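Long-range contacts in TipC2 (Streptococcus intermedius B196, PDB 6DHX), which is an immunity protein of the type VII secretion system that probably protects the bacterium by recognising an exported antibacterial toxin: residues A[73-79]-A[91-97]; A[42-48]-A[60-66]. Residues are numbered along the deposited sequence.

Contact 1 of 2, residues A[73-79]-A[91-97]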
loop_
_atom_site.group_PDB
_atom_site.type_symbol
_atom_site.label_atom_id
_atom_site.label_comp_id
_atom_site.label_asym_id
_atom_site.label_seq_id
_atom_site.Cartn_x
_atom_site.Cartn_y
_atom_site.Cartn_z
ATOM N N ASN A 73 5.550 16.324 -0.457
ATOM C CA ASN A 73 4.761 16.228 -1.678
ATOM C C ASN A 73 3.838 15.010 -1.705
ATOM O O ASN A 73 3.223 14.743 -2.750
ATOM C CB ASN A 73 5.671 16.199 -2.915
ATOM C CG ASN A 73 6.297 17.550 -3.214
ATOM O OD1 ASN A 73 7.513 17.663 -3.383
ATOM N ND2 ASN A 73 5.465 18.585 -3.282
ATOM N N TYR A 74 3.730 14.259 -0.611
ATOM C CA TYR A 74 2.907 13.049 -0.636
ATOM C C TYR A 74 1.441 13.421 -0.485
ATOM O O TYR A 74 1.055 14.128 0.455
ATOM C CB TYR A 74 3.341 12.065 0.455
ATOM C CG TYR A 74 4.741 11.541 0.211
ATOM C CD1 TYR A 74 4.967 10.441 -0.621
ATOM C CD2 TYR A 74 5.846 12.167 0.779
ATOM C CE1 TYR A 74 6.263 9.973 -0.863
ATOM C CE2 TYR A 74 7.136 11.707 0.550
ATOM C CZ TYR A 74 7.339 10.600 -0.271
ATOM O OH TYR A 74 8.629 10.154 -0.523
ATOM N N THR A 75 0.620 12.935 -1.409
ATOM C CA THR A 75 -0.773 13.339 -1.515
ATOM C C THR A 75 -1.733 12.291 -0.969
ATOM O O THR A 75 -2.901 12.623 -0.703
ATOM C CB THR A 75 -1.125 13.640 -2.983
ATOM O OG1 THR A 75 -0.867 12.481 -3.788
ATOM C CG2 THR A 75 -0.279 14.781 -3.499
ATOM N N LYS A 76 -1.285 11.041 -0.840
ATOM C CA LYS A 76 -2.162 9.957 -0.414
ATOM C C LYS A 76 -1.316 8.788 0.062
ATOM O O LYS A 76 -0.314 8.437 -0.568
ATOM C CB LYS A 76 -3.075 9.493 -1.562
ATOM C CG LYS A 76 -4.117 8.482 -1.144
ATOM C CD LYS A 76 -5.168 8.313 -2.257
ATOM C CE LYS A 76 -6.300 7.444 -1.764
ATOM N NZ LYS A 76 -7.376 7.272 -2.823
ATOM N N ILE A 77 -1.745 8.158 1.150
ATOM C CA ILE A 77 -1.171 6.898 1.595
ATOM C C ILE A 77 -2.340 6.055 2.069
ATOM O O ILE A 77 -3.120 6.499 2.916
ATOM C CB ILE A 77 -0.132 7.077 2.741
ATOM C CG1 ILE A 77 0.931 8.134 2.418
ATOM C CG2 ILE A 77 0.503 5.694 3.104
ATOM C CD1 ILE A 77 1.734 8.624 3.660
ATOM N N ALA A 78 -2.474 4.846 1.537
ATOM C CA ALA A 78 -3.692 4.085 1.804
ATOM C C ALA A 78 -3.384 2.600 1.866
ATOM O O ALA A 78 -2.393 2.122 1.300
ATOM C CB ALA A 78 -4.756 4.386 0.735
ATOM N N ILE A 79 -4.224 1.871 2.604
ATOM C CA ILE A 79 -4.135 0.409 2.680
ATOM C C ILE A 79 -5.517 -0.140 2.392
ATOM O O ILE A 79 -6.459 0.185 3.105
ATOM C CB ILE A 79 -3.670 -0.092 4.060
ATOM C CG1 ILE A 79 -2.412 0.656 4.532
ATOM C CG2 ILE A 79 -3.444 -1.617 3.983
ATOM C CD1 ILE A 79 -2.046 0.349 6.010
ATOM N N LEU A 91 -3.248 -4.280 -0.130
ATOM C CA LEU A 91 -2.593 -3.361 -1.068
ATOM C C LEU A 91 -2.213 -2.123 -0.274
ATOM O O LEU A 91 -3.095 -1.462 0.288
ATOM C CB LEU A 91 -3.534 -2.987 -2.205
ATOM C CG LEU A 91 -3.020 -1.769 -2.993
ATOM C CD1 LEU A 91 -1.777 -2.192 -3.855
ATOM C CD2 LEU A 91 -4.129 -1.263 -3.863
ATOM N N ILE A 92 -0.911 -1.816 -0.217
ATOM C CA ILE A 92 -0.406 -0.580 0.377
ATOM C C ILE A 92 0.030 0.293 -0.792
ATOM O O ILE A 92 0.856 -0.136 -1.595
ATOM C CB ILE A 92 0.784 -0.851 1.315
ATOM C CG1 ILE A 92 0.345 -1.767 2.479
ATOM C CG2 ILE A 92 1.441 0.492 1.776
ATOM C CD1 ILE A 92 1.568 -2.429 3.177
ATOM N N TYR A 93 -0.507 1.501 -0.908
ATOM C CA TYR A 93 -0.044 2.352 -1.989
ATOM C C TYR A 93 0.072 3.791 -1.522
ATOM O O TYR A 93 -0.503 4.210 -0.512
ATOM C CB TYR A 93 -0.936 2.255 -3.243
ATOM C CG TYR A 93 -2.328 2.830 -3.139
ATOM C CD1 TYR A 93 -3.377 2.085 -2.604
ATOM C CD2 TYR A 93 -2.593 4.118 -3.625
ATOM C CE1 TYR A 93 -4.679 2.625 -2.531
ATOM C CE2 TYR A 93 -3.857 4.661 -3.557
ATOM C CZ TYR A 93 -4.906 3.920 -3.009
ATOM O OH TYR A 93 -6.192 4.468 -2.963
ATOM N N PHE A 94 0.864 4.551 -2.277
ATOM C CA PHE A 94 0.998 5.950 -1.951
ATOM C C PHE A 94 1.296 6.706 -3.223
ATOM O O PHE A 94 1.687 6.124 -4.249
ATOM C CB PHE A 94 2.085 6.203 -0.901
ATOM C CG PHE A 94 3.496 5.765 -1.321
ATOM C CD1 PHE A 94 3.934 4.461 -1.084
ATOM C CD2 PHE A 94 4.384 6.679 -1.891
ATOM C CE1 PHE A 94 5.239 4.057 -1.424
ATOM C CE2 PHE A 94 5.676 6.279 -2.242
ATOM C CZ PHE A 94 6.121 4.976 -1.980
ATOM N N GLU A 95 1.052 8.008 -3.153
ATOM C CA GLU A 95 1.142 8.892 -4.315
ATOM C C GLU A 95 1.862 10.172 -3.925
ATOM O O GLU A 95 1.731 10.663 -2.795
ATOM C CB GLU A 95 -0.256 9.240 -4.901
ATOM C CG GLU A 95 -1.153 8.026 -5.241
ATOM C CD GLU A 95 -2.424 8.415 -6.015
ATOM O OE1 GLU A 95 -2.716 9.623 -6.138
ATOM O OE2 GLU A 95 -3.139 7.497 -6.487
ATOM N N LYS A 96 2.639 10.694 -4.867
ATOM C CA LYS A 96 3.485 11.861 -4.672
ATOM C C LYS A 96 3.445 12.698 -5.934
ATOM O O LYS A 96 3.496 12.167 -7.054
ATOM C CB LYS A 96 4.932 11.449 -4.368
ATOM C CG LYS A 96 5.828 12.586 -3.871
ATOM C CD LYS A 96 7.270 12.125 -3.756
ATOM C CE LYS A 96 8.066 12.529 -4.990
ATOM N NZ LYS A 96 8.069 14.008 -5.206
ATOM N N GLU A 97 3.351 14.006 -5.771
ATOM C CA GLU A 97 3.430 14.845 -6.953
ATOM C C GLU A 97 4.872 14.833 -7.472
ATOM O O GLU A 97 5.821 14.910 -6.684
ATOM C CB GLU A 97 2.965 16.264 -6.625
ATOM C CG GLU A 97 2.756 17.105 -7.875
ATOM C CD GLU A 97 2.697 18.602 -7.587
ATOM O OE1 GLU A 97 3.120 19.018 -6.479
ATOM O OE2 GLU A 97 2.243 19.357 -8.480
HETATM O O HOH W 1 -3.571 11.631 -4.244
#
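Tyr-93 lays one face of its ring over the methyl of Ala-78, a CH-pi contact with Ala-78 CB 4.1 Å from the ring centroid. With only a methyl beneath it, the ring lies close over the partner strand. There the phenol meets Lys-76, whose fully extended side chain donates from NZ to Tyr-93 OH at 3.0 Å. Strands 74-79 and 91-97 run antiparallel as the two arms of a beta hairpin. Ala-78 and Tyr-93 bond both ways through their backbones: Ala-78 N to Tyr-93 O is 2.9 Å, and Tyr-93 N to Ala-78 O is 3.0 Å. Near Thr-75 the register slips by one residue, a beta bulge. Thr-75 N still bonds Glu-95 O at 2.9 Å, and Glu-95 N bonds Lys-76 O at 3.0 Å. A water bridges Thr-75 OG1 and Glu-95 OE1, at 2.9 Å from each. Glu-95 also forms salt bridges to Arg-103 and Arg-105 on the next strand.

The other face of the sheet carries Tyr-74, Ile-77, Ile-79, Ile-92, Phe-94 and Lys-96, and helix 151-173 packs against part of it. Lys-96 CD sits over the Tyr-74 ring, 4.0 Å from its centroid, and Tyr-74 OH bonds His-157 of that helix. One face is thus mostly apolar and partly covered by a helix; the other mixes a ring-methyl contact with a buried carboxylate compensated by two arginines.

Contact 2 of 2, residues A[42-48]-A[60-66]; sequences LTDVEVH and YPSILYK
Residues 45-48 and 60-65 are extended and antiparallel, with axes 4.5 Å apart at closest approach and 155° between their directions. A type I beta turn, Leu-42 to Val-45, precedes the first strand; Val-45 N reaches Leu-42 O at 3.3 Å. In the hydrogen-bonded pairs, Glu-46 N to Leu-64 O is 2.8 Å, Leu-64 N to Glu-46 O 3.0 Å, His-48 N to Ser-62 O 2.7 Å and Ser-62 N to His-48 O 3.0 Å. These four side chains share one face. Of the non-hydrogen-bonded pairs, Val-47/Ile-63 takes the other face; Val-45/Tyr-65 side chains diverge. This is a beta hairpin at one end of the sheet. At its open end Lys-66 N donates to Asp-44 O at 3.0 Å, and its extended side chain (mttt) brings NZ to Thr-43 O at 2.8 Å. His-48 NE2 donates to Glu-46 OE1 at 2.9 Å. Val-45 CG1 lies over the Tyr-65 ring, 3.4 Å from its centroid. Tyr-65 OH bonds Asp-169 of helix 151-173, and Ser-62 OG bonds Asp-80.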
loop_
_atom_site.group_PDB
_atom_site.type_symbol
_atom_site.label_atom_id
_atom_site.label_comp_id
_atom_site.label_asym_id
_atom_site.label_seq_id
_atom_site.Cartn_x
_atom_site.Cartn_y
_atom_site.Cartn_z
ATOM N N LEU A 42 -4.542 3.394 15.625
ATOM C CA LEU A 42 -3.486 4.187 14.965
ATOM C C LEU A 42 -4.053 5.578 14.720
ATOM O O LEU A 42 -4.885 5.773 13.822
ATOM C CB LEU A 42 -3.036 3.539 13.652
ATOM C CG LEU A 42 -1.906 4.257 12.894
ATOM C CD1 LEU A 42 -0.639 4.291 13.775
ATOM C CD2 LEU A 42 -1.650 3.449 11.580
ATOM N N THR A 43 -3.554 6.561 15.463
ATOM C CA THR A 43 -4.181 7.873 15.428
ATOM C C THR A 43 -3.944 8.591 14.097
ATOM O O THR A 43 -4.761 9.423 13.716
ATOM C CB THR A 43 -3.656 8.692 16.632
ATOM O OG1 THR A 43 -4.213 8.116 17.805
ATOM C CG2 THR A 43 -4.149 10.139 16.561
ATOM N N ASP A 44 -2.859 8.281 13.367
ATOM C CA ASP A 44 -2.587 8.974 12.108
ATOM C C ASP A 44 -3.491 8.548 10.959
ATOM O O ASP A 44 -3.328 9.117 9.878
ATOM C CB ASP A 44 -1.131 8.753 11.644
ATOM C CG ASP A 44 -0.138 9.590 12.443
ATOM O OD1 ASP A 44 -0.575 10.549 13.121
ATOM O OD2 ASP A 44 1.080 9.325 12.367
ATOM N N VAL A 45 -4.386 7.568 11.125
ATOM C CA VAL A 45 -5.168 7.151 9.959
ATOM C C VAL A 45 -6.654 7.241 10.263
ATOM O O VAL A 45 -7.083 7.260 11.427
ATOM C CB VAL A 45 -4.782 5.716 9.510
ATOM C CG1 VAL A 45 -3.257 5.633 9.256
ATOM C CG2 VAL A 45 -5.248 4.657 10.587
ATOM N N GLU A 46 -7.445 7.318 9.191
ATOM C CA GLU A 46 -8.881 7.068 9.244
ATOM C C GLU A 46 -9.194 5.652 8.770
ATOM O O GLU A 46 -8.617 5.183 7.786
ATOM C CB GLU A 46 -9.629 8.022 8.323
ATOM C CG GLU A 46 -9.463 9.517 8.633
ATOM C CD GLU A 46 -9.978 10.415 7.507
ATOM O OE1 GLU A 46 -10.438 9.925 6.434
ATOM O OE2 GLU A 46 -9.908 11.637 7.694
ATOM N N VAL A 47 -10.154 5.021 9.409
ATOM C CA VAL A 47 -10.660 3.719 8.976
ATOM C C VAL A 47 -11.916 3.994 8.168
ATOM O O VAL A 47 -12.758 4.816 8.574
ATOM C CB VAL A 47 -10.974 2.798 10.176
ATOM C CG1 VAL A 47 -11.601 1.507 9.683
ATOM C CG2 VAL A 47 -9.651 2.443 10.948
ATOM N N HIS A 48 -12.008 3.360 6.982
ATOM C CA HIS A 48 -13.190 3.492 6.134
ATOM C C HIS A 48 -13.770 2.108 5.878
ATOM O O HIS A 48 -13.089 1.090 5.977
ATOM C CB HIS A 48 -12.839 4.157 4.803
ATOM C CG HIS A 48 -12.476 5.595 4.941
ATOM N ND1 HIS A 48 -13.395 6.601 4.798
ATOM C CD2 HIS A 48 -11.301 6.196 5.254
ATOM C CE1 HIS A 48 -12.809 7.769 4.998
ATOM N NE2 HIS A 48 -11.534 7.552 5.272
ATOM N N TYR A 60 -15.642 -3.772 2.896
ATOM C CA TYR A 60 -14.232 -4.059 3.214
ATOM C C TYR A 60 -13.588 -2.863 3.865
ATOM O O TYR A 60 -14.044 -1.741 3.668
ATOM C CB TYR A 60 -13.445 -4.414 1.943
ATOM C CG TYR A 60 -13.326 -3.289 0.930
ATOM C CD1 TYR A 60 -12.252 -2.393 0.965
ATOM C CD2 TYR A 60 -14.241 -3.178 -0.126
ATOM C CE1 TYR A 60 -12.112 -1.412 0.006
ATOM C CE2 TYR A 60 -14.099 -2.172 -1.096
ATOM C CZ TYR A 60 -13.026 -1.307 -1.008
ATOM O OH TYR A 60 -12.816 -0.309 -1.937
ATOM N N PRO A 61 -12.586 -3.094 4.716
ATOM C CA PRO A 61 -11.897 -1.983 5.384
ATOM C C PRO A 61 -10.813 -1.398 4.477
ATOM O O PRO A 61 -10.145 -2.101 3.703
ATOM C CB PRO A 61 -11.267 -2.649 6.622
ATOM C CG PRO A 61 -10.962 -4.042 6.167
ATOM C CD PRO A 61 -11.985 -4.406 5.070
ATOM N N SER A 62 -10.688 -0.083 4.571
ATOM C CA SER A 62 -9.690 0.686 3.841
ATOM C C SER A 62 -9.149 1.731 4.798
ATOM O O SER A 62 -9.931 2.356 5.525
ATOM C CB SER A 62 -10.350 1.323 2.599
ATOM O OG SER A 62 -9.462 2.141 1.871
ATOM N N ILE A 63 -7.822 1.880 4.826
ATOM C CA ILE A 63 -7.126 2.757 5.762
ATOM C C ILE A 63 -6.592 3.931 4.957
ATOM O O ILE A 63 -5.983 3.727 3.895
ATOM C CB ILE A 63 -5.963 2.015 6.454
ATOM C CG1 ILE A 63 -6.425 0.656 7.049
ATOM C CG2 ILE A 63 -5.267 2.923 7.466
ATOM C CD1 ILE A 63 -7.647 0.753 8.045
ATOM N N LEU A 64 -6.816 5.140 5.440
ATOM C CA LEU A 64 -6.380 6.339 4.721
ATOM C C LEU A 64 -5.609 7.221 5.693
ATOM O O LEU A 64 -6.145 7.588 6.758
ATOM C CB LEU A 64 -7.612 7.136 4.184
ATOM C CG LEU A 64 -7.282 8.373 3.358
ATOM C CD1 LEU A 64 -6.606 7.873 2.026
ATOM C CD2 LEU A 64 -8.514 9.214 3.001
ATOM N N TYR A 65 -4.376 7.586 5.336
ATOM C CA TYR A 65 -3.633 8.479 6.222
ATOM C C TYR A 65 -4.254 9.869 6.220
ATOM O O TYR A 65 -4.600 10.413 5.168
ATOM C CB TYR A 65 -2.148 8.563 5.813
ATOM C CG TYR A 65 -1.378 7.459 6.474
ATOM C CD1 TYR A 65 -1.509 6.138 6.030
ATOM C CD2 TYR A 65 -0.577 7.710 7.585
ATOM C CE1 TYR A 65 -0.845 5.063 6.676
ATOM C CE2 TYR A 65 0.085 6.665 8.252
ATOM C CZ TYR A 65 -0.054 5.354 7.788
ATOM O OH TYR A 65 0.598 4.326 8.416
ATOM N N LYS A 66 -4.384 10.439 7.424
ATOM C CA LYS A 66 -4.912 11.787 7.601
ATOM C C LYS A 66 -3.940 12.823 7.050
ATOM O O LYS A 66 -2.727 12.630 7.038
ATOM C CB LYS A 66 -5.162 12.080 9.098
ATOM C CG LYS A 66 -6.199 11.164 9.783
ATOM C CD LYS A 66 -6.226 11.360 11.315
ATOM C CE LYS A 66 -7.303 10.489 12.001
ATOM N NZ LYS A 66 -7.254 10.632 13.536
#

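The contacts come in series along the chain: the hairpin of contact 2 closes before that of contact 1 opens. Their centres lie about 12 Å apart in one sheet. Strands 59-65 and 74-82 are sheet neighbours, so the order across it is 45-51, 59-65, 74-82, 89-99, all antiparallel. The seam is direct, with probable backbone hydrogen bonds Ile-63 N to Ile-79 O at 2.8 Å and Tyr-65 N to Ile-77 O at 2.9 Å. Contact 1 is the more central and more buried; contact 2 includes the edge strand. Helix 151-173 touches both. Two consecutive hairpins therefore build a continuous meandering half of the sheet, backed in part by one long helix.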